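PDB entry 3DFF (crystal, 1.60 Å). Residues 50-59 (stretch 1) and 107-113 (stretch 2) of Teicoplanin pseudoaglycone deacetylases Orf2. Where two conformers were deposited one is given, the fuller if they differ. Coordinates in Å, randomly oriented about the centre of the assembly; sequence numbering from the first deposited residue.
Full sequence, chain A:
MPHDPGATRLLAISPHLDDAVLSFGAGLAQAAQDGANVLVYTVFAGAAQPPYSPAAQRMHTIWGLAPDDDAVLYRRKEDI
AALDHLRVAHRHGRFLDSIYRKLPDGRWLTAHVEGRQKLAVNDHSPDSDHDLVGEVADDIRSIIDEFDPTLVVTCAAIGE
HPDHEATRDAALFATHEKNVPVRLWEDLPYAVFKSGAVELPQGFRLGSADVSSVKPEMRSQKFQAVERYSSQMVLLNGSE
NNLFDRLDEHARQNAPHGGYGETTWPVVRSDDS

Stretch 1 (50-59) PPYSPAAQRM
Stretch 2 (107-113) RWLTAHV

Stretch 1 enters as a loop and becomes a helix at Pro54. Pro50 (phi/psi -60/159), Pro51 (-72/137, after a cis peptide bond), Tyr52 (-99/153) and Ser53 (-69/159) are extended; from Pro54 (-50/-41) through Met59, a selenomethionine at -65/-42, the backbone is helical. Stretch 2 is mostly extended: Trp108 at -66/148, a helical-type turn at Leu109 (-65/-46), then Thr110 (-110/141) and Ala111 (-133/147) in a strand, and His112 at -88/134. The register is fixed by two CA pairs: Ser53 CA to Trp108 CA, 7.1 Å, and Ala55 CA to His112 CA, 5.1 Å. Together the stretches bury 342 Å².

Hydrogen bonds within stretch 1 set the helix start. Ser53 is the N-cap: with chi1 at 75° (p), its OG accepts from Ala56 N at 2.9 Å, with an N-H...acceptor angle of 159°. The first helical turns follow, Gln57 N to Ser53 O at 3.0 Å and Arg58 N to Pro54 O at 2.9 Å. Gln57 (m, t, chi3 53°) folds back so that its NE2 donates to Tyr52 O at 2.9 Å, tying the helix to the preceding loop.

No direct hydrogen bond crosses the contact, so packing and water carry it. The best-defined packing is a CH-pi contact: Ser53 CB lies 3.4 Å from the centroid of the Trp108 five-membered ring, 7° off the ring normal, and therefore almost directly over the face. Trp108 (chi1 -65°, m; chi2 110°) also meets Pro51 at its edge, where Trp108 CH2 is 3.5 Å from Pro51 O.

Further along, Ala55 points its CB toward stretch 2, 3.9 Å from His112 N and 4.1 Å from Thr110 O; the short side chain thus rests against backbone. Ala111, in between, directs its CB away. One helical turn after Ala55, Arg58 extends (chi1 to chi3 all t, chi4 -96°), bringing its CD to 3.7 Å from His112 ND1. His112 (chi1 177°, t; chi2 76°) meets this chain obliquely.

Two waters supply the polar links. Water 1 lies 2.7 Å from Ser53 OG, 2.5 Å from Thr110 OG1 (chi1 63°, p) and 2.7 Å from Thr110 O, which can only accept, though the water has more acceptors in reach than protons to give; the capping hydroxyl thereby also reaches the strand. Water 2 accepts from His112 N at 3.1 Å and, weakly, from Ala55 N at 3.1 Å, bridging two backbone amides near the closer CA pair.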

ATOM      1  N   PRO A  50      -9.274 -21.385  -3.324  1.00 28.95           N
ATOM      2  CA  PRO A  50     -10.692 -21.522  -3.639  1.00 28.96           C
ATOM      3  C   PRO A  50     -11.452 -22.222  -2.506  1.00 28.55           C
ATOM      4  O   PRO A  50     -10.835 -22.935  -1.692  1.00 29.12           O
ATOM      5  CB  PRO A  50     -10.691 -22.397  -4.896  1.00 29.14           C
ATOM      6  CG  PRO A  50      -9.340 -22.217  -5.492  1.00 29.81           C
ATOM      7  CD  PRO A  50      -8.424 -22.060  -4.323  1.00 29.25           C
ATOM      8  N   PRO A  51     -12.782 -22.034  -2.449  1.00 27.47           N
ATOM      9  CA  PRO A  51     -13.607 -21.245  -3.378  1.00 26.55           C
ATOM     10  C   PRO A  51     -13.425 -19.736  -3.270  1.00 25.45           C
ATOM     11  O   PRO A  51     -13.337 -19.196  -2.160  1.00 25.53           O
ATOM     12  CB  PRO A  51     -15.046 -21.621  -2.985  1.00 26.10           C
ATOM     13  CG  PRO A  51     -14.924 -22.822  -2.102  1.00 27.36           C
ATOM     14  CD  PRO A  51     -13.605 -22.687  -1.418  1.00 27.57           C
ATOM     15  N   TYR A  52     -13.358 -19.073  -4.428  1.00 23.99           N
ATOM     16  CA  TYR A  52     -13.303 -17.615  -4.493  1.00 23.14           C
ATOM     17  C   TYR A  52     -14.684 -17.059  -4.796  1.00 22.38           C
ATOM     18  O   TYR A  52     -15.498 -17.719  -5.440  1.00 23.53           O
ATOM     19  CB  TYR A  52     -12.335 -17.133  -5.584  1.00 23.09           C
ATOM     20  CG  TYR A  52     -10.881 -17.531  -5.388  1.00 22.12           C
ATOM     21  CD1 TYR A  52     -10.181 -17.135  -4.250  1.00 22.35           C
ATOM     22  CD2 TYR A  52     -10.207 -18.280  -6.355  1.00 22.49           C
ATOM     23  CE1 TYR A  52      -8.849 -17.493  -4.073  1.00 21.79           C
ATOM     24  CE2 TYR A  52      -8.884 -18.647  -6.191  1.00 24.02           C
ATOM     25  CZ  TYR A  52      -8.205 -18.253  -5.052  1.00 23.83           C
ATOM     26  OH  TYR A  52      -6.886 -18.608  -4.896  1.00 26.00           O
ATOM     27  N   SER A  53     -14.938 -15.834  -4.364  1.00 21.11           N
ATOM     28  CA  SER A  53     -16.208 -15.174  -4.665  1.00 20.75           C
ATOM     29  C   SER A  53     -16.280 -14.859  -6.160  1.00 21.13           C
ATOM     30  O   SER A  53     -15.241 -14.785  -6.817  1.00 19.94           O
ATOM     31  CB  SER A  53     -16.305 -13.881  -3.876  1.00 21.37           C
ATOM     32  OG  SER A  53     -15.477 -12.879  -4.440  1.00 21.44           O
ATOM     33  N   PRO A  54     -17.497 -14.666  -6.711  1.00 21.52           N
ATOM     34  CA  PRO A  54     -17.571 -14.136  -8.075  1.00 21.70           C
ATOM     35  C   PRO A  54     -16.722 -12.881  -8.265  1.00 22.15           C
ATOM     36  O   PRO A  54     -16.069 -12.749  -9.303  1.00 22.76           O
ATOM     37  CB  PRO A  54     -19.066 -13.818  -8.239  1.00 22.18           C
ATOM     38  CG  PRO A  54     -19.733 -14.822  -7.367  1.00 22.37           C
ATOM     39  CD  PRO A  54     -18.840 -14.930  -6.155  1.00 20.98           C
ATOM     40  N   ALA A  55     -16.731 -11.972  -7.286  1.00 21.90           N
ATOM     41  CA  ALA A  55     -15.960 -10.718  -7.358  1.00 21.98           C
ATOM     42  C   ALA A  55     -14.453 -10.981  -7.478  1.00 21.39           C
ATOM     43  O   ALA A  55     -13.773 -10.355  -8.302  1.00 21.08           O
ATOM     44  CB  ALA A  55     -16.256  -9.834  -6.137  1.00 22.61           C
ATOM     45  N   ALA A  56     -13.945 -11.912  -6.681  1.00 20.31           N
ATOM     46  CA  ALA A  56     -12.518 -12.242  -6.681  1.00 19.78           C
ATOM     47  C   ALA A  56     -12.146 -12.908  -8.008  1.00 19.11           C
ATOM     48  O   ALA A  56     -11.121 -12.565  -8.615  1.00 19.97           O
ATOM     49  CB  ALA A  56     -12.185 -13.140  -5.511  1.00 19.30           C
ATOM     50  N   GLN A  57     -13.007 -13.801  -8.481  1.00 19.12           N
ATOM     51  CA  GLN A  57     -12.801 -14.445  -9.770  1.00 19.24           C
ATOM     52  C   GLN A  57     -12.721 -13.407 -10.869  1.00 20.53           C
ATOM     53  O   GLN A  57     -11.866 -13.516 -11.736  1.00 20.52           O
ATOM     54  CB  GLN A  57     -13.910 -15.456 -10.064  1.00 19.42           C
ATOM     55  CG  GLN A  57     -13.853 -16.634  -9.134  1.00 18.90           C
ATOM     56  CD  GLN A  57     -14.947 -17.621  -9.393  1.00 22.73           C
ATOM     57  OE1 GLN A  57     -15.127 -18.080 -10.523  1.00 24.43           O
ATOM     58  NE2 GLN A  57     -15.680 -17.983  -8.346  1.00 21.66           N
ATOM     59  N   ARG A  58     -13.589 -12.394 -10.823  1.00 21.16           N
ATOM     60  CA  ARG A  58     -13.550 -11.295 -11.793  0.50 22.21           C
ATOM     61  C   ARG A  58     -12.229 -10.525 -11.722  1.00 21.79           C
ATOM     62  O   ARG A  58     -11.665 -10.138 -12.753  1.00 22.38           O
ATOM     63  CB  ARG A  58     -14.737 -10.344 -11.580  0.50 22.43           C
ATOM     64  CG  ARG A  58     -14.892  -9.293 -12.667  0.50 23.68           C
ATOM     65  CD  ARG A  58     -15.943  -8.261 -12.316  0.50 24.48           C
ATOM     66  NE  ARG A  58     -15.824  -7.057 -13.142  0.50 28.64           N
ATOM     67  CZ  ARG A  58     -15.173  -5.953 -12.778  0.50 29.86           C
ATOM     68  NH1 ARG A  58     -14.569  -5.886 -11.597  0.50 31.85           N
ATOM     69  NH2 ARG A  58     -15.126  -4.909 -13.595  0.50 29.98           N
HETATM   70  N   MSE A  59     -11.734 -10.301 -10.510  1.00 21.23           N
HETATM   71  CA  MSE A  59     -10.465  -9.598 -10.334  0.50 20.63           C
HETATM   72  C   MSE A  59      -9.323 -10.410 -10.914  1.00 20.43           C
HETATM   73  O   MSE A  59      -8.425  -9.860 -11.573  1.00 20.46           O
HETATM   74  CB  MSE A  59     -10.186  -9.304  -8.858  0.50 21.18           C
HETATM   75  CG  MSE A  59     -11.031  -8.187  -8.267  0.50 21.34           C
HETATM   76 SE   MSE A  59     -11.068  -6.531  -9.318  0.50 27.90          SE
HETATM   77  CE  MSE A  59      -9.254  -6.542 -10.086  0.50 23.45           C
ATOM     78  N   ARG A 107     -21.337 -14.104   4.717  1.00 24.03           N
ATOM     79  CA  ARG A 107     -21.328 -13.446   3.406  1.00 22.55           C
ATOM     80  C   ARG A 107     -19.906 -13.002   3.064  1.00 21.49           C
ATOM     81  O   ARG A 107     -19.082 -12.817   3.953  1.00 20.73           O
ATOM     82  CB  ARG A 107     -22.274 -12.245   3.376  1.00 22.37           C
ATOM     83  CG  ARG A 107     -23.773 -12.632   3.376  1.00 22.77           C
ATOM     84  CD  ARG A 107     -24.660 -11.408   3.209  1.00 24.36           C
ATOM     85  NE  ARG A 107     -24.467 -10.463   4.305  1.00 25.35           N
ATOM     86  CZ  ARG A 107     -24.612  -9.147   4.199  1.00 28.60           C
ATOM     87  NH1 ARG A 107     -24.957  -8.592   3.044  1.00 28.21           N
ATOM     88  NH2 ARG A 107     -24.405  -8.375   5.262  1.00 30.84           N
ATOM     89  N   TRP A 108     -19.609 -12.857   1.772  1.00 20.21           N
ATOM     90  CA  TRP A 108     -18.354 -12.219   1.367  1.00 19.81           C
ATOM     91  C   TRP A 108     -18.369 -10.763   1.781  1.00 19.56           C
ATOM     92  O   TRP A 108     -19.421 -10.105   1.772  1.00 19.21           O
ATOM     93  CB  TRP A 108     -18.202 -12.271  -0.149  1.00 19.49           C
ATOM     94  CG  TRP A 108     -18.065 -13.665  -0.682  1.00 19.32           C
ATOM     95  CD1 TRP A 108     -18.989 -14.348  -1.431  1.00 19.92           C
ATOM     96  CD2 TRP A 108     -16.955 -14.551  -0.506  1.00 18.43           C
ATOM     97  NE1 TRP A 108     -18.517 -15.599  -1.728  1.00 20.49           N
ATOM     98  CE2 TRP A 108     -17.270 -15.752  -1.180  1.00 19.33           C
ATOM     99  CE3 TRP A 108     -15.715 -14.444   0.144  1.00 18.59           C
ATOM    100  CZ2 TRP A 108     -16.389 -16.832  -1.226  1.00 19.88           C
ATOM    101  CZ3 TRP A 108     -14.845 -15.524   0.119  1.00 20.25           C
ATOM    102  CH2 TRP A 108     -15.190 -16.711  -0.572  1.00 19.41           C
ATOM    103  N   LEU A 109     -17.199 -10.228   2.104  1.00 18.39           N
ATOM    104  CA  LEU A 109     -17.089  -8.813   2.405  1.00 18.97           C
ATOM    105  C   LEU A 109     -17.401  -7.952   1.166  1.00 19.12           C
ATOM    106  O   LEU A 109     -18.130  -6.955   1.238  1.00 19.17           O
ATOM    107  CB  LEU A 109     -15.673  -8.510   2.908  1.00 18.51           C
ATOM    108  CG  LEU A 109     -15.338  -7.035   3.104  1.00 18.47           C
ATOM    109  CD1 LEU A 109     -16.229  -6.354   4.129  1.00 20.12           C
ATOM    110  CD2 LEU A 109     -13.899  -6.950   3.548  1.00 20.03           C
ATOM    111  N   THR A 110     -16.814  -8.331   0.030  1.00 19.53           N
ATOM    112  CA  THR A 110     -16.926  -7.535  -1.197  1.00 20.14           C
ATOM    113  C   THR A 110     -17.801  -8.275  -2.217  1.00 20.91           C
ATOM    114  O   THR A 110     -17.727  -9.492  -2.356  1.00 19.93           O
ATOM    115  CB  THR A 110     -15.533  -7.244  -1.813  1.00 20.89           C
ATOM    116  OG1 THR A 110     -14.944  -8.475  -2.175  1.00 25.23           O
ATOM    117  CG2 THR A 110     -14.625  -6.571  -0.797  1.00 19.09           C
ATOM    118  N   ALA A 111     -18.634  -7.521  -2.925  1.00 23.10           N
ATOM    119  CA  ALA A 111     -19.569  -8.117  -3.871  1.00 24.74           C
ATOM    120  C   ALA A 111     -19.535  -7.388  -5.195  1.00 26.44           C
ATOM    121  O   ALA A 111     -19.314  -6.186  -5.224  1.00 26.74           O
ATOM    122  CB  ALA A 111     -20.975  -8.091  -3.302  1.00 25.38           C
ATOM    123  N   HIS A 112     -19.757  -8.127  -6.279  1.00 28.27           N
ATOM    124  CA  HIS A 112     -19.973  -7.524  -7.589  1.00 31.05           C
ATOM    125  C   HIS A 112     -21.458  -7.213  -7.759  1.00 31.95           C
ATOM    126  O   HIS A 112     -22.313  -8.046  -7.453  1.00 32.07           O
ATOM    127  CB  HIS A 112     -19.516  -8.464  -8.705  1.00 31.58           C
ATOM    128  CG  HIS A 112     -19.767  -7.930 -10.081  1.00 34.45           C
ATOM    129  ND1 HIS A 112     -18.990  -6.945 -10.648  1.00 35.91           N
ATOM    130  CD2 HIS A 112     -20.716  -8.237 -10.998  1.00 36.40           C
ATOM    131  CE1 HIS A 112     -19.449  -6.667 -11.857  1.00 36.58           C
ATOM    132  NE2 HIS A 112     -20.488  -7.446 -12.099  1.00 37.24           N
ATOM    133  N   VAL A 113     -21.750  -6.007  -8.238  1.00 33.13           N
ATOM    134  CA  VAL A 113     -23.122  -5.580  -8.495  1.00 34.36           C
ATOM    135  C   VAL A 113     -23.328  -5.501 -10.005  1.00 35.31           C
ATOM    136  O   VAL A 113     -22.589  -4.795 -10.703  1.00 34.95           O
ATOM    137  CB  VAL A 113     -23.420  -4.219  -7.827  1.00 34.37           C
ATOM    138  CG1 VAL A 113     -24.873  -3.774  -8.085  1.00 34.47           C
ATOM    139  CG2 VAL A 113     -23.152  -4.302  -6.329  1.00 34.58           C
TER
HETATM  140  O   HOH W   1     -15.398 -10.911  -2.659  1.00 20.32           O
HETATM  141  O   HOH W   2     -19.540 -11.249  -6.090  1.00 37.70           O